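Local coordinates for pheromome Binding Protein (Epiphyas postvittana, PDB 6VQ5) that probably binds odorants, sex pheromones among them, and carries them as a small helical transport protein of the PBP/GOBP family, at residues 13-18 against 57-62; 42-47 against 110-115; 88-93 against 116-121. All coordinates share one frame; numbering follows the deposited sequence.

In the fold
Three contacts join four of the six helices of this disulfide-linked fold. Contacts 1 and 2 share helix 46-58: contact 2 lies at its N-terminal end, contact 1 at its C-terminal end, with centres about 17 Å apart. Contacts 2 and 3 share helix 107-121, on consecutive segments, and their centres are about 15 Å apart. Contacts 1 and 3 lie on opposite sides of the chain's centre, about 19 Å apart between centres. I13, in the first segment of contact 1, belongs to the site that holds 2-(2-methoxyethoxy)ethanol together with F12, H80 and A128. C117, in contact 3, is disulfide-bonded to C97, which joins helices 84-100 and 107-121 covalently.

Contact 1 (13-18 against 57-62); sequences IKVLEE and KKLELI
V15 and E18, one turn apart on helix 13-23, meet K58 and L59 at the C-terminal end of helix 46-58. V15 does its touching chiefly through CG2, whose nearest partner is CD2 of L59 at 3.7 Å. The same methyl of V15, CG2, lies 3.8 Å from CB of K58, so the foot of the lysine serves as an apolar surface while its amine is used further out. V15 suits the place because a short branched side chain fits between backbones that come this close, with the CA atoms of V15 and K58 6.6 Å apart. The K58 chain runs extended to CE and bends only at its last torsion (chi4 -66°), which turns NZ to E18. There NZ of K58 forms a salt bridge with OE1 of E18 at 3.1 Å, meeting the oxygen from above the carboxylate plane, 48° out of it. CE of K58 also packs against CB of E18 at 3.7 Å. E22, one turn further along helix 13-23, also forms a salt bridge with K58 NZ and is its stronger polar partner, so E18 adds to that grip. L76 of helix 70-79 touches L59. Behind L59 the helix ends in a Schellman motif, with E60 at positive phi as its C-prime residue. At this surface contact, two carboxylates of helix 13-23 share one ammonium group, which would tend to favour its charged form and adds an electrostatic tie to a small apolar contact.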
ATOM      1  N   ILE A  13     -10.324  -5.834  -4.892  1.00 95.16           N
ATOM      2  CA  ILE A  13     -10.535  -5.844  -6.364  1.00 93.06           C
ATOM      3  C   ILE A  13     -11.601  -4.790  -6.686  1.00 94.37           C
ATOM      4  O   ILE A  13     -11.389  -4.025  -7.635  1.00 90.77           O
ATOM      5  CB  ILE A  13     -10.898  -7.271  -6.814  1.00 96.46           C
ATOM      6  CG1 ILE A  13      -9.646  -8.154  -6.827  1.00 94.14           C
ATOM      7  CG2 ILE A  13     -11.634  -7.278  -8.148  1.00 97.98           C
ATOM      8  CD1 ILE A  13      -9.892  -9.573  -7.281  1.00 97.51           C
ATOM      9  N   LYS A  14     -12.679  -4.714  -5.899  1.00 98.22           N
ATOM     10  CA  LYS A  14     -13.706  -3.644  -6.032  1.00102.14           C
ATOM     11  C   LYS A  14     -12.986  -2.294  -6.042  1.00 97.44           C
ATOM     12  O   LYS A  14     -13.248  -1.462  -6.935  1.00 98.69           O
ATOM     13  CB  LYS A  14     -14.731  -3.678  -4.891  1.00108.13           C
ATOM     14  CG  LYS A  14     -15.403  -5.029  -4.693  1.00113.36           C
ATOM     15  CD  LYS A  14     -16.744  -4.989  -3.992  1.00119.33           C
ATOM     16  CE  LYS A  14     -17.572  -6.212  -4.318  1.00123.74           C
ATOM     17  NZ  LYS A  14     -18.615  -6.450  -3.294  1.00131.83           N
ATOM     18  N   VAL A  15     -12.102  -2.097  -5.074  1.00 92.10           N
ATOM     19  CA  VAL A  15     -11.442  -0.787  -4.835  1.00 89.18           C
ATOM     20  C   VAL A  15     -10.412  -0.551  -5.949  1.00 83.33           C
ATOM     21  O   VAL A  15     -10.347   0.600  -6.436  1.00 83.58           O
ATOM     22  CB  VAL A  15     -10.869  -0.749  -3.408  1.00 89.20           C
ATOM     23  CG1 VAL A  15      -9.638   0.119  -3.281  1.00 86.93           C
ATOM     24  CG2 VAL A  15     -11.930  -0.300  -2.428  1.00 93.72           C
ATOM     25  N   LEU A  16      -9.692  -1.594  -6.376  1.00 77.65           N
ATOM     26  CA  LEU A  16      -8.747  -1.527  -7.529  1.00 75.30           C
ATOM     27  C   LEU A  16      -9.504  -1.144  -8.813  1.00 75.89           C
ATOM     28  O   LEU A  16      -9.047  -0.219  -9.511  1.00 76.09           O
ATOM     29  CB  LEU A  16      -8.015  -2.866  -7.704  1.00 73.31           C
ATOM     30  CG  LEU A  16      -7.004  -2.923  -8.852  1.00 70.58           C
ATOM     31  CD1 LEU A  16      -6.095  -1.705  -8.843  1.00 69.76           C
ATOM     32  CD2 LEU A  16      -6.157  -4.186  -8.804  1.00 69.06           C
ATOM     33  N   GLU A  17     -10.598  -1.852  -9.121  1.00 77.23           N
ATOM     34  CA  GLU A  17     -11.442  -1.635 -10.327  1.00 77.12           C
ATOM     35  C   GLU A  17     -12.020  -0.223 -10.310  1.00 80.29           C
ATOM     36  O   GLU A  17     -12.071   0.404 -11.385  1.00 81.10           O
ATOM     37  CB  GLU A  17     -12.557  -2.673 -10.399  1.00 78.61           C
ATOM     38  CG  GLU A  17     -12.098  -4.029 -10.901  1.00 76.82           C
ATOM     39  CD  GLU A  17     -11.300  -4.018 -12.192  1.00 73.24           C
ATOM     40  OE1 GLU A  17     -11.848  -3.670 -13.231  1.00 75.70           O
ATOM     41  OE2 GLU A  17     -10.119  -4.335 -12.153  1.00 70.67           O
ATOM     42  N   GLU A  18     -12.474   0.253  -9.153  1.00 84.45           N
ATOM     43  CA  GLU A  18     -13.032   1.623  -9.039  1.00 89.10           C
ATOM     44  C   GLU A  18     -11.919   2.601  -9.396  1.00 87.49           C
ATOM     45  O   GLU A  18     -12.136   3.418 -10.304  1.00 90.19           O
ATOM     46  CB  GLU A  18     -13.590   1.904  -7.643  1.00 92.38           C
ATOM     47  CG  GLU A  18     -14.941   1.269  -7.402  1.00 95.53           C
ATOM     48  CD  GLU A  18     -15.541   1.593  -6.048  1.00 99.92           C
ATOM     49  OE1 GLU A  18     -14.841   2.179  -5.207  1.00 97.50           O
ATOM     50  OE2 GLU A  18     -16.740   1.307  -5.853  1.00109.06           O
ATOM     51  N   LYS A  57      -7.565   5.650   0.347  1.00 90.99           N
ATOM     52  CA  LYS A  57      -8.716   6.530   0.680  1.00 97.84           C
ATOM     53  C   LYS A  57     -10.013   5.713   0.742  1.00100.85           C
ATOM     54  O   LYS A  57     -10.735   5.824   1.749  1.00105.63           O
ATOM     55  CB  LYS A  57      -8.828   7.653  -0.352  1.00100.72           C
ATOM     56  CG  LYS A  57      -7.866   8.806  -0.115  1.00102.89           C
ATOM     57  CD  LYS A  57      -7.707   9.730  -1.297  1.00105.42           C
ATOM     58  CE  LYS A  57      -6.968  11.001  -0.931  1.00109.15           C
ATOM     59  NZ  LYS A  57      -6.771  11.880  -2.107  1.00111.20           N
ATOM     60  N   LYS A  58     -10.295   4.925  -0.295  1.00 99.21           N
ATOM     61  CA  LYS A  58     -11.531   4.110  -0.404  1.00102.52           C
ATOM     62  C   LYS A  58     -11.589   3.057   0.705  1.00105.02           C
ATOM     63  O   LYS A  58     -12.714   2.689   1.082  1.00111.30           O
ATOM     64  CB  LYS A  58     -11.618   3.445  -1.776  1.00100.40           C
ATOM     65  CG  LYS A  58     -11.968   4.391  -2.914  1.00100.88           C
ATOM     66  CD  LYS A  58     -12.033   3.693  -4.252  1.00 99.02           C
ATOM     67  CE  LYS A  58     -12.436   4.617  -5.379  1.00 99.86           C
ATOM     68  NZ  LYS A  58     -13.818   5.103  -5.216  1.00104.70           N
ATOM     69  N   LEU A  59     -10.448   2.586   1.213  1.00103.89           N
ATOM     70  CA  LEU A  59     -10.414   1.639   2.361  1.00106.71           C
ATOM     71  C   LEU A  59     -10.254   2.415   3.672  1.00111.67           C
ATOM     72  O   LEU A  59     -10.096   1.760   4.711  1.00115.58           O
ATOM     73  CB  LEU A  59      -9.277   0.633   2.165  1.00102.65           C
ATOM     74  CG  LEU A  59      -9.389  -0.241   0.915  1.00 99.71           C
ATOM     75  CD1 LEU A  59      -8.138  -1.083   0.736  1.00 94.68           C
ATOM     76  CD2 LEU A  59     -10.630  -1.123   0.978  1.00103.39           C
ATOM     77  N   GLU A  60     -10.312   3.751   3.616  1.00114.80           N
ATOM     78  CA  GLU A  60     -10.266   4.664   4.792  1.00119.86           C
ATOM     79  C   GLU A  60      -8.994   4.367   5.586  1.00118.41           C
ATOM     80  O   GLU A  60      -9.048   4.347   6.834  1.00123.67           O
ATOM     81  CB  GLU A  60     -11.498   4.496   5.687  1.00125.61           C
ATOM     82  CG  GLU A  60     -12.822   4.448   4.949  1.00127.69           C
ATOM     83  CD  GLU A  60     -13.841   3.575   5.663  1.00132.04           C
ATOM     84  OE1 GLU A  60     -14.063   3.805   6.874  1.00135.46           O
ATOM     85  OE2 GLU A  60     -14.376   2.645   5.021  1.00131.19           O
ATOM     86  N   LEU A  61      -7.903   4.133   4.865  1.00114.37           N
ATOM     87  CA  LEU A  61      -6.556   3.855   5.418  1.00112.86           C
ATOM     88  C   LEU A  61      -5.847   5.198   5.629  1.00113.01           C
ATOM     89  O   LEU A  61      -5.013   5.280   6.540  1.00112.03           O
ATOM     90  CB  LEU A  61      -5.818   2.941   4.432  1.00109.86           C
ATOM     91  CG  LEU A  61      -4.370   2.593   4.774  1.00108.49           C
ATOM     92  CD1 LEU A  61      -4.263   1.986   6.169  1.00111.89           C
ATOM     93  CD2 LEU A  61      -3.786   1.648   3.733  1.00104.99           C
ATOM     94  N   ILE A  62      -6.183   6.208   4.816  1.00114.80           N
ATOM     95  CA  ILE A  62      -5.784   7.635   5.018  1.00118.89           C
ATOM     96  C   ILE A  62      -6.911   8.376   5.745  1.00124.03           C
ATOM     97  O   ILE A  62      -7.731   7.704   6.379  1.00128.23           O
ATOM     98  CB  ILE A  62      -5.446   8.340   3.687  1.00117.79           C
ATOM     99  CG1 ILE A  62      -4.404   7.588   2.859  1.00109.75           C
ATOM    100  CG2 ILE A  62      -5.004   9.779   3.929  1.00122.83           C
ATOM    101  CD1 ILE A  62      -4.212   8.186   1.490  1.00107.93           C
TER

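Contact 2 (42-47 against 110-115); sequences SLLNRD and KALEIA
L112 of helix 107-121 directs its two methyls to different parts of the 42-47 segment: CD1 to the side chain of L44, CD2 to the backbone beyond it. The two leucine side chains run at a slant to one another, CD1 of L112 lying 4.1 Å from CB of L44 and 4.2 Å from CD1 of L44. CD2 of L112 approaches the carbonyl O of N45 at 3.5 Å, a van der Waals approach without a hydrogen bond. The carbonyl O of L44 lies 4.0 Å from CD2 of L112. With CG anti to the backbone N (chi1 -177°), the fork of L112 is carried out from its helix to span both sites. A branched aliphatic residue fits here because it can meet a side chain and a main chain at once; an alanine here would probably take away the methyl that L44 packs against in 110-115 and open a gap beside the N45 carbonyl. N45 itself occupies the N-cap position of helix 46-58, its OD1 making a weak hydrogen bond to the backbone N of V48. L44 also touches D32 and Y36 of helix 28-37, and L112 touches V48, so the contact packs helix 107-121 against the start of helix 46-58, with helix 28-37 alongside.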
ATOM      1  N   SER A  42      11.436  -1.934 -10.205  1.00 65.48           N
ATOM      2  CA  SER A  42      12.232  -1.181 -11.208  1.00 67.31           C
ATOM      3  C   SER A  42      11.304  -0.399 -12.132  1.00 65.31           C
ATOM      4  O   SER A  42      11.678   0.693 -12.518  1.00 66.78           O
ATOM      5  CB  SER A  42      13.165  -2.080 -11.996  1.00 70.47           C
ATOM      6  OG  SER A  42      12.451  -3.133 -12.633  1.00 71.56           O
ATOM      7  N   LEU A  43      10.130  -0.927 -12.465  1.00 63.45           N
ATOM      8  CA  LEU A  43       9.270  -0.318 -13.517  1.00 63.34           C
ATOM      9  C   LEU A  43       8.007   0.330 -12.936  1.00 62.75           C
ATOM     10  O   LEU A  43       7.169   0.701 -13.749  1.00 63.38           O
ATOM     11  CB  LEU A  43       8.908  -1.411 -14.520  1.00 61.06           C
ATOM     12  CG  LEU A  43      10.067  -1.870 -15.394  1.00 60.08           C
ATOM     13  CD1 LEU A  43       9.567  -2.860 -16.440  1.00 58.68           C
ATOM     14  CD2 LEU A  43      10.766  -0.673 -16.038  1.00 60.52           C
ATOM     15  N   LEU A  44       7.886   0.460 -11.609  1.00 61.20           N
ATOM     16  CA  LEU A  44       6.736   1.137 -10.961  1.00 62.21           C
ATOM     17  C   LEU A  44       6.874   2.657 -11.169  1.00 64.60           C
ATOM     18  O   LEU A  44       7.912   3.208 -10.820  1.00 65.69           O
ATOM     19  CB  LEU A  44       6.689   0.764  -9.479  1.00 60.23           C
ATOM     20  CG  LEU A  44       6.597  -0.726  -9.168  1.00 58.97           C
ATOM     21  CD1 LEU A  44       6.642  -0.954  -7.667  1.00 59.56           C
ATOM     22  CD2 LEU A  44       5.348  -1.359  -9.753  1.00 56.88           C
ATOM     23  N   ASN A  45       5.851   3.308 -11.724  1.00 66.88           N
ATOM     24  CA  ASN A  45       5.865   4.765 -12.024  1.00 69.86           C
ATOM     25  C   ASN A  45       4.916   5.469 -11.050  1.00 70.11           C
ATOM     26  O   ASN A  45       4.287   4.790 -10.230  1.00 69.20           O
ATOM     27  CB  ASN A  45       5.532   5.058 -13.492  1.00 71.92           C
ATOM     28  CG  ASN A  45       4.153   4.577 -13.911  1.00 73.58           C
ATOM     29  OD1 ASN A  45       3.300   4.233 -13.079  1.00 73.78           O
ATOM     30  ND2 ASN A  45       3.938   4.522 -15.215  1.00 73.14           N
ATOM     31  N   ARG A  46       4.857   6.794 -11.131  1.00 72.38           N
ATOM     32  CA  ARG A  46       4.045   7.663 -10.249  1.00 73.68           C
ATOM     33  C   ARG A  46       2.594   7.154 -10.201  1.00 73.58           C
ATOM     34  O   ARG A  46       2.012   7.106  -9.101  1.00 74.55           O
ATOM     35  CB  ARG A  46       4.139   9.096 -10.771  1.00 75.46           C
ATOM     36  CG  ARG A  46       3.509  10.114  -9.843  1.00 78.72           C
ATOM     37  CD  ARG A  46       3.626  11.517 -10.384  1.00 82.78           C
ATOM     38  NE  ARG A  46       2.914  12.437  -9.516  1.00 85.55           N
ATOM     39  CZ  ARG A  46       1.607  12.655  -9.535  1.00 86.74           C
ATOM     40  NH1 ARG A  46       0.827  12.019 -10.386  1.00 85.40           N
ATOM     41  NH2 ARG A  46       1.078  13.519  -8.691  1.00 90.39           N
ATOM     42  N   ASP A  47       2.029   6.782 -11.347  1.00 72.70           N
ATOM     43  CA  ASP A  47       0.605   6.368 -11.451  1.00 73.19           C
ATOM     44  C   ASP A  47       0.331   5.201 -10.502  1.00 70.49           C
ATOM     45  O   ASP A  47      -0.786   5.136  -9.986  1.00 71.53           O
ATOM     46  CB  ASP A  47       0.212   6.005 -12.887  1.00 75.64           C
ATOM     47  CG  ASP A  47       0.161   7.192 -13.837  1.00 79.40           C
ATOM     48  OD1 ASP A  47      -0.030   8.337 -13.345  1.00 81.77           O
ATOM     49  OD2 ASP A  47       0.319   6.958 -15.056  1.00 79.79           O
ATOM     50  N   LYS A 110       4.961   9.690  -2.598  1.00 78.13           N
ATOM     51  CA  LYS A 110       5.006   9.374  -1.147  1.00 79.18           C
ATOM     52  C   LYS A 110       4.395   7.986  -0.904  1.00 77.82           C
ATOM     53  O   LYS A 110       4.995   7.200  -0.131  1.00 78.12           O
ATOM     54  CB  LYS A 110       4.270  10.430  -0.327  1.00 84.23           C
ATOM     55  CG  LYS A 110       4.454  10.280   1.176  1.00 87.67           C
ATOM     56  CD  LYS A 110       3.947  11.432   2.014  1.00 93.50           C
ATOM     57  CE  LYS A 110       2.779  11.041   2.893  1.00 96.82           C
ATOM     58  NZ  LYS A 110       2.606  11.986   4.021  1.00104.17           N
ATOM     59  N   ALA A 111       3.257   7.682  -1.537  1.00 75.60           N
ATOM     60  CA  ALA A 111       2.522   6.409  -1.347  1.00 72.63           C
ATOM     61  C   ALA A 111       3.308   5.255  -1.978  1.00 68.36           C
ATOM     62  O   ALA A 111       3.370   4.155  -1.377  1.00 67.03           O
ATOM     63  CB  ALA A 111       1.131   6.521  -1.920  1.00 73.19           C
ATOM     64  N   LEU A 112       3.882   5.473  -3.157  1.00 67.11           N
ATOM     65  CA  LEU A 112       4.685   4.420  -3.829  1.00 65.70           C
ATOM     66  C   LEU A 112       5.866   4.055  -2.920  1.00 67.21           C
ATOM     67  O   LEU A 112       6.068   2.855  -2.666  1.00 66.97           O
ATOM     68  CB  LEU A 112       5.156   4.912  -5.199  1.00 65.25           C
ATOM     69  CG  LEU A 112       5.935   3.892  -6.018  1.00 62.70           C
ATOM     70  CD1 LEU A 112       5.132   2.618  -6.157  1.00 62.04           C
ATOM     71  CD2 LEU A 112       6.308   4.451  -7.372  1.00 62.56           C
ATOM     72  N   GLU A 113       6.581   5.061  -2.413  1.00 69.18           N
ATOM     73  CA  GLU A 113       7.768   4.872  -1.548  1.00 69.88           C
ATOM     74  C   GLU A 113       7.356   4.176  -0.243  1.00 69.91           C
ATOM     75  O   GLU A 113       8.003   3.179   0.133  1.00 70.29           O
ATOM     76  CB  GLU A 113       8.468   6.219  -1.326  1.00 74.63           C
ATOM     77  CG  GLU A 113       9.194   6.734  -2.563  1.00 75.89           C
ATOM     78  CD  GLU A 113      10.030   5.672  -3.271  1.00 76.06           C
ATOM     79  OE1 GLU A 113      10.926   5.075  -2.580  1.00 78.61           O
ATOM     80  OE2 GLU A 113       9.789   5.418  -4.497  1.00 71.48           O
ATOM     81  N   ILE A 114       6.315   4.646   0.433  1.00 71.12           N
ATOM     82  CA  ILE A 114       5.843   3.977   1.684  1.00 72.71           C
ATOM     83  C   ILE A 114       5.493   2.524   1.350  1.00 69.22           C
ATOM     84  O   ILE A 114       5.882   1.646   2.133  1.00 69.39           O
ATOM     85  CB  ILE A 114       4.676   4.740   2.350  1.00 75.42           C
ATOM     86  CG1 ILE A 114       5.135   6.102   2.880  1.00 78.22           C
ATOM     87  CG2 ILE A 114       4.026   3.909   3.448  1.00 76.69           C
ATOM     88  CD1 ILE A 114       4.011   7.074   3.144  1.00 81.29           C
ATOM     89  N   ALA A 115       4.808   2.282   0.233  1.00 67.53           N
ATOM     90  CA  ALA A 115       4.334   0.933  -0.163  1.00 67.87           C
ATOM     91  C   ALA A 115       5.534  -0.001  -0.372  1.00 66.73           C
ATOM     92  O   ALA A 115       5.447  -1.178   0.056  1.00 67.79           O
ATOM     93  CB  ALA A 115       3.473   1.013  -1.401  1.00 68.02           C
TER

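Contact 3 (88-93 against 116-121); sequences AKLVAI and KCFRTN
F118 sets its CG anti to the backbone N (chi1 175°), which swings the ring out from helix 107-121 to reach L90 and I93 of helix 84-100. On I93 it is CG2 that stands anti to the backbone N, while CG1 lies beside that nitrogen; CG2 thereby meets F118 and the CB of N121, while the CG1 branch reaches the N121 backbone. CG2 of I93 touches CD1 of F118 at 4.0 Å, the two side chains crossing at about a right angle, and CG2 of I93 also meets CB of N121 at 3.9 Å. The other branch of I93 ends in CD1, which lies 3.6 Å from the backbone O of N121. L90 brings CD2 to CZ of F118 at 3.9 Å, and the carbonyl O of L90 faces the ring edge, in plane, 3.5 Å from CE1 of F118. A phenylalanine suits this place because its flat, apolar ring can take a leucine methyl against CZ and CE1 while its C-H rim meets a carbonyl. The axes of the two short helical segments approach to 10.0 Å at an angle of 138°, closer to antiparallel than to perpendicular. Outside the pair, Y36 of helix 28-37 touches F118, and I122 and W127 touch L90. C117, the residue before F118, is held by its disulfide. Between these segments the interface is held by apolar contacts without a hydrogen bond, although the in-plane carbonyl would favour the weakly positive C-H rim of the ring.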
ATOM      1  N   ALA A  88      -0.298  -5.898  14.510  1.00113.91           N
ATOM      2  CA  ALA A  88       0.436  -4.856  15.264  1.00112.83           C
ATOM      3  C   ALA A  88       1.829  -4.651  14.655  1.00107.74           C
ATOM      4  O   ALA A  88       2.226  -3.482  14.515  1.00105.66           O
ATOM      5  CB  ALA A  88       0.515  -5.231  16.724  1.00117.59           C
ATOM      6  N   LYS A  89       2.539  -5.731  14.298  1.00105.84           N
ATOM      7  CA  LYS A  89       3.904  -5.654  13.704  1.00103.54           C
ATOM      8  C   LYS A  89       3.823  -4.946  12.347  1.00 99.02           C
ATOM      9  O   LYS A  89       4.653  -4.054  12.103  1.00 95.82           O
ATOM     10  CB  LYS A  89       4.548  -7.030  13.500  1.00104.92           C
ATOM     11  CG  LYS A  89       4.790  -7.876  14.747  1.00110.55           C
ATOM     12  CD  LYS A  89       5.517  -7.176  15.891  1.00114.32           C
ATOM     13  CE  LYS A  89       4.562  -6.656  16.955  1.00120.14           C
ATOM     14  NZ  LYS A  89       5.106  -5.500  17.709  1.00121.68           N
ATOM     15  N   LEU A  90       2.863  -5.341  11.502  1.00 97.61           N
ATOM     16  CA  LEU A  90       2.623  -4.761  10.150  1.00 93.27           C
ATOM     17  C   LEU A  90       2.429  -3.244  10.245  1.00 92.26           C
ATOM     18  O   LEU A  90       3.101  -2.518   9.491  1.00 89.36           O
ATOM     19  CB  LEU A  90       1.383  -5.403   9.520  1.00 93.28           C
ATOM     20  CG  LEU A  90       1.573  -6.800   8.942  1.00 92.87           C
ATOM     21  CD1 LEU A  90       0.276  -7.324   8.347  1.00 94.33           C
ATOM     22  CD2 LEU A  90       2.674  -6.813   7.901  1.00 90.37           C
ATOM     23  N   VAL A  91       1.522  -2.788  11.106  1.00 94.54           N
ATOM     24  CA  VAL A  91       1.170  -1.342  11.233  1.00 96.32           C
ATOM     25  C   VAL A  91       2.379  -0.608  11.830  1.00 95.60           C
ATOM     26  O   VAL A  91       2.634   0.541  11.408  1.00 94.55           O
ATOM     27  CB  VAL A  91      -0.126  -1.139  12.052  1.00101.63           C
ATOM     28  CG1 VAL A  91      -0.371   0.321  12.412  1.00104.00           C
ATOM     29  CG2 VAL A  91      -1.340  -1.723  11.341  1.00101.38           C
ATOM     30  N   ALA A  92       3.118  -1.246  12.742  1.00 95.90           N
ATOM     31  CA  ALA A  92       4.372  -0.686  13.299  1.00 95.80           C
ATOM     32  C   ALA A  92       5.342  -0.404  12.145  1.00 91.98           C
ATOM     33  O   ALA A  92       5.840   0.733  12.058  1.00 93.37           O
ATOM     34  CB  ALA A  92       4.971  -1.616  14.320  1.00 97.65           C
ATOM     35  N   ILE A  93       5.565  -1.392  11.273  1.00 87.68           N
ATOM     36  CA  ILE A  93       6.458  -1.271  10.083  1.00 84.58           C
ATOM     37  C   ILE A  93       5.910  -0.180   9.149  1.00 83.70           C
ATOM     38  O   ILE A  93       6.725   0.613   8.638  1.00 84.61           O
ATOM     39  CB  ILE A  93       6.656  -2.633   9.381  1.00 81.62           C
ATOM     40  CG1 ILE A  93       7.769  -3.446  10.052  1.00 82.56           C
ATOM     41  CG2 ILE A  93       6.927  -2.464   7.891  1.00 77.58           C
ATOM     42  CD1 ILE A  93       7.505  -4.930  10.091  1.00 83.49           C
ATOM     43  N   LYS A 116       6.613   0.506  -0.976  1.00 64.45           N
ATOM     44  CA  LYS A 116       7.858  -0.267  -1.248  1.00 65.01           C
ATOM     45  C   LYS A 116       8.614  -0.529   0.062  1.00 66.84           C
ATOM     46  O   LYS A 116       9.054  -1.666   0.287  1.00 68.54           O
ATOM     47  CB  LYS A 116       8.749   0.501  -2.219  1.00 64.12           C
ATOM     48  CG  LYS A 116       8.234   0.547  -3.645  1.00 62.91           C
ATOM     49  CD  LYS A 116       9.321   0.891  -4.630  1.00 62.77           C
ATOM     50  CE  LYS A 116       9.654   2.365  -4.670  1.00 63.48           C
ATOM     51  NZ  LYS A 116      10.823   2.591  -5.537  1.00 63.77           N
ATOM     52  N   CYS A 117       8.787   0.505   0.876  1.00 66.75           N
ATOM     53  CA  CYS A 117       9.368   0.410   2.231  1.00 67.64           C
ATOM     54  C   CYS A 117       8.609  -0.659   3.023  1.00 68.51           C
ATOM     55  O   CYS A 117       9.251  -1.556   3.593  1.00 69.95           O
ATOM     56  CB  CYS A 117       9.303   1.767   2.916  1.00 69.06           C
ATOM     57  SG  CYS A 117       9.840   1.711   4.640  1.00 71.55           S
ATOM     58  N   PHE A 118       7.281  -0.576   3.033  1.00 69.40           N
ATOM     59  CA  PHE A 118       6.385  -1.530   3.733  1.00 71.14           C
ATOM     60  C   PHE A 118       6.644  -2.957   3.227  1.00 70.52           C
ATOM     61  O   PHE A 118       7.023  -3.829   4.017  1.00 70.54           O
ATOM     62  CB  PHE A 118       4.918  -1.140   3.536  1.00 70.42           C
ATOM     63  CG  PHE A 118       3.959  -2.135   4.119  1.00 70.97           C
ATOM     64  CD1 PHE A 118       3.794  -2.224   5.490  1.00 74.43           C
ATOM     65  CD2 PHE A 118       3.246  -3.000   3.298  1.00 70.87           C
ATOM     66  CE1 PHE A 118       2.908  -3.149   6.031  1.00 77.95           C
ATOM     67  CE2 PHE A 118       2.378  -3.940   3.835  1.00 73.68           C
ATOM     68  CZ  PHE A 118       2.199  -4.002   5.202  1.00 77.21           C
ATOM     69  N   ARG A 119       6.426  -3.192   1.932  1.00 69.37           N
ATOM     70  CA  ARG A 119       6.510  -4.545   1.326  1.00 67.84           C
ATOM     71  C   ARG A 119       7.888  -5.144   1.626  1.00 68.29           C
ATOM     72  O   ARG A 119       7.944  -6.329   1.975  1.00 71.22           O
ATOM     73  CB  ARG A 119       6.241  -4.469  -0.175  1.00 65.25           C
ATOM     74  CG  ARG A 119       6.528  -5.756  -0.928  1.00 64.90           C
ATOM     75  CD  ARG A 119       5.649  -6.874  -0.433  1.00 67.26           C
ATOM     76  NE  ARG A 119       5.990  -8.138  -1.069  1.00 69.67           N
ATOM     77  CZ  ARG A 119       6.803  -9.066  -0.561  1.00 70.13           C
ATOM     78  NH1 ARG A 119       7.407  -8.889   0.602  1.00 71.48           N
ATOM     79  NH2 ARG A 119       7.029 -10.167  -1.249  1.00 70.22           N
ATOM     80  N   THR A 120       8.953  -4.359   1.509  1.00 67.03           N
ATOM     81  CA  THR A 120      10.339  -4.852   1.685  1.00 71.29           C
ATOM     82  C   THR A 120      10.592  -5.193   3.165  1.00 75.36           C
ATOM     83  O   THR A 120      11.253  -6.219   3.397  1.00 79.08           O
ATOM     84  CB  THR A 120      11.359  -3.895   1.045  1.00 70.87           C
ATOM     85  OG1 THR A 120      11.258  -4.016  -0.375  1.00 67.18           O
ATOM     86  CG2 THR A 120      12.789  -4.179   1.443  1.00 71.23           C
ATOM     87  N   ASN A 121      10.074  -4.420   4.128  1.00 76.35           N
ATOM     88  CA  ASN A 121      10.401  -4.589   5.574  1.00 80.34           C
ATOM     89  C   ASN A 121       9.459  -5.584   6.278  1.00 82.91           C
ATOM     90  O   ASN A 121       9.705  -5.879   7.467  1.00 86.66           O
ATOM     91  CB  ASN A 121      10.415  -3.252   6.315  1.00 81.84           C
ATOM     92  CG  ASN A 121      11.661  -2.425   6.048  1.00 84.06           C
ATOM     93  OD1 ASN A 121      12.620  -2.870   5.416  1.00 85.96           O
ATOM     94  ND2 ASN A 121      11.675  -1.205   6.555  1.00 86.79           N
TER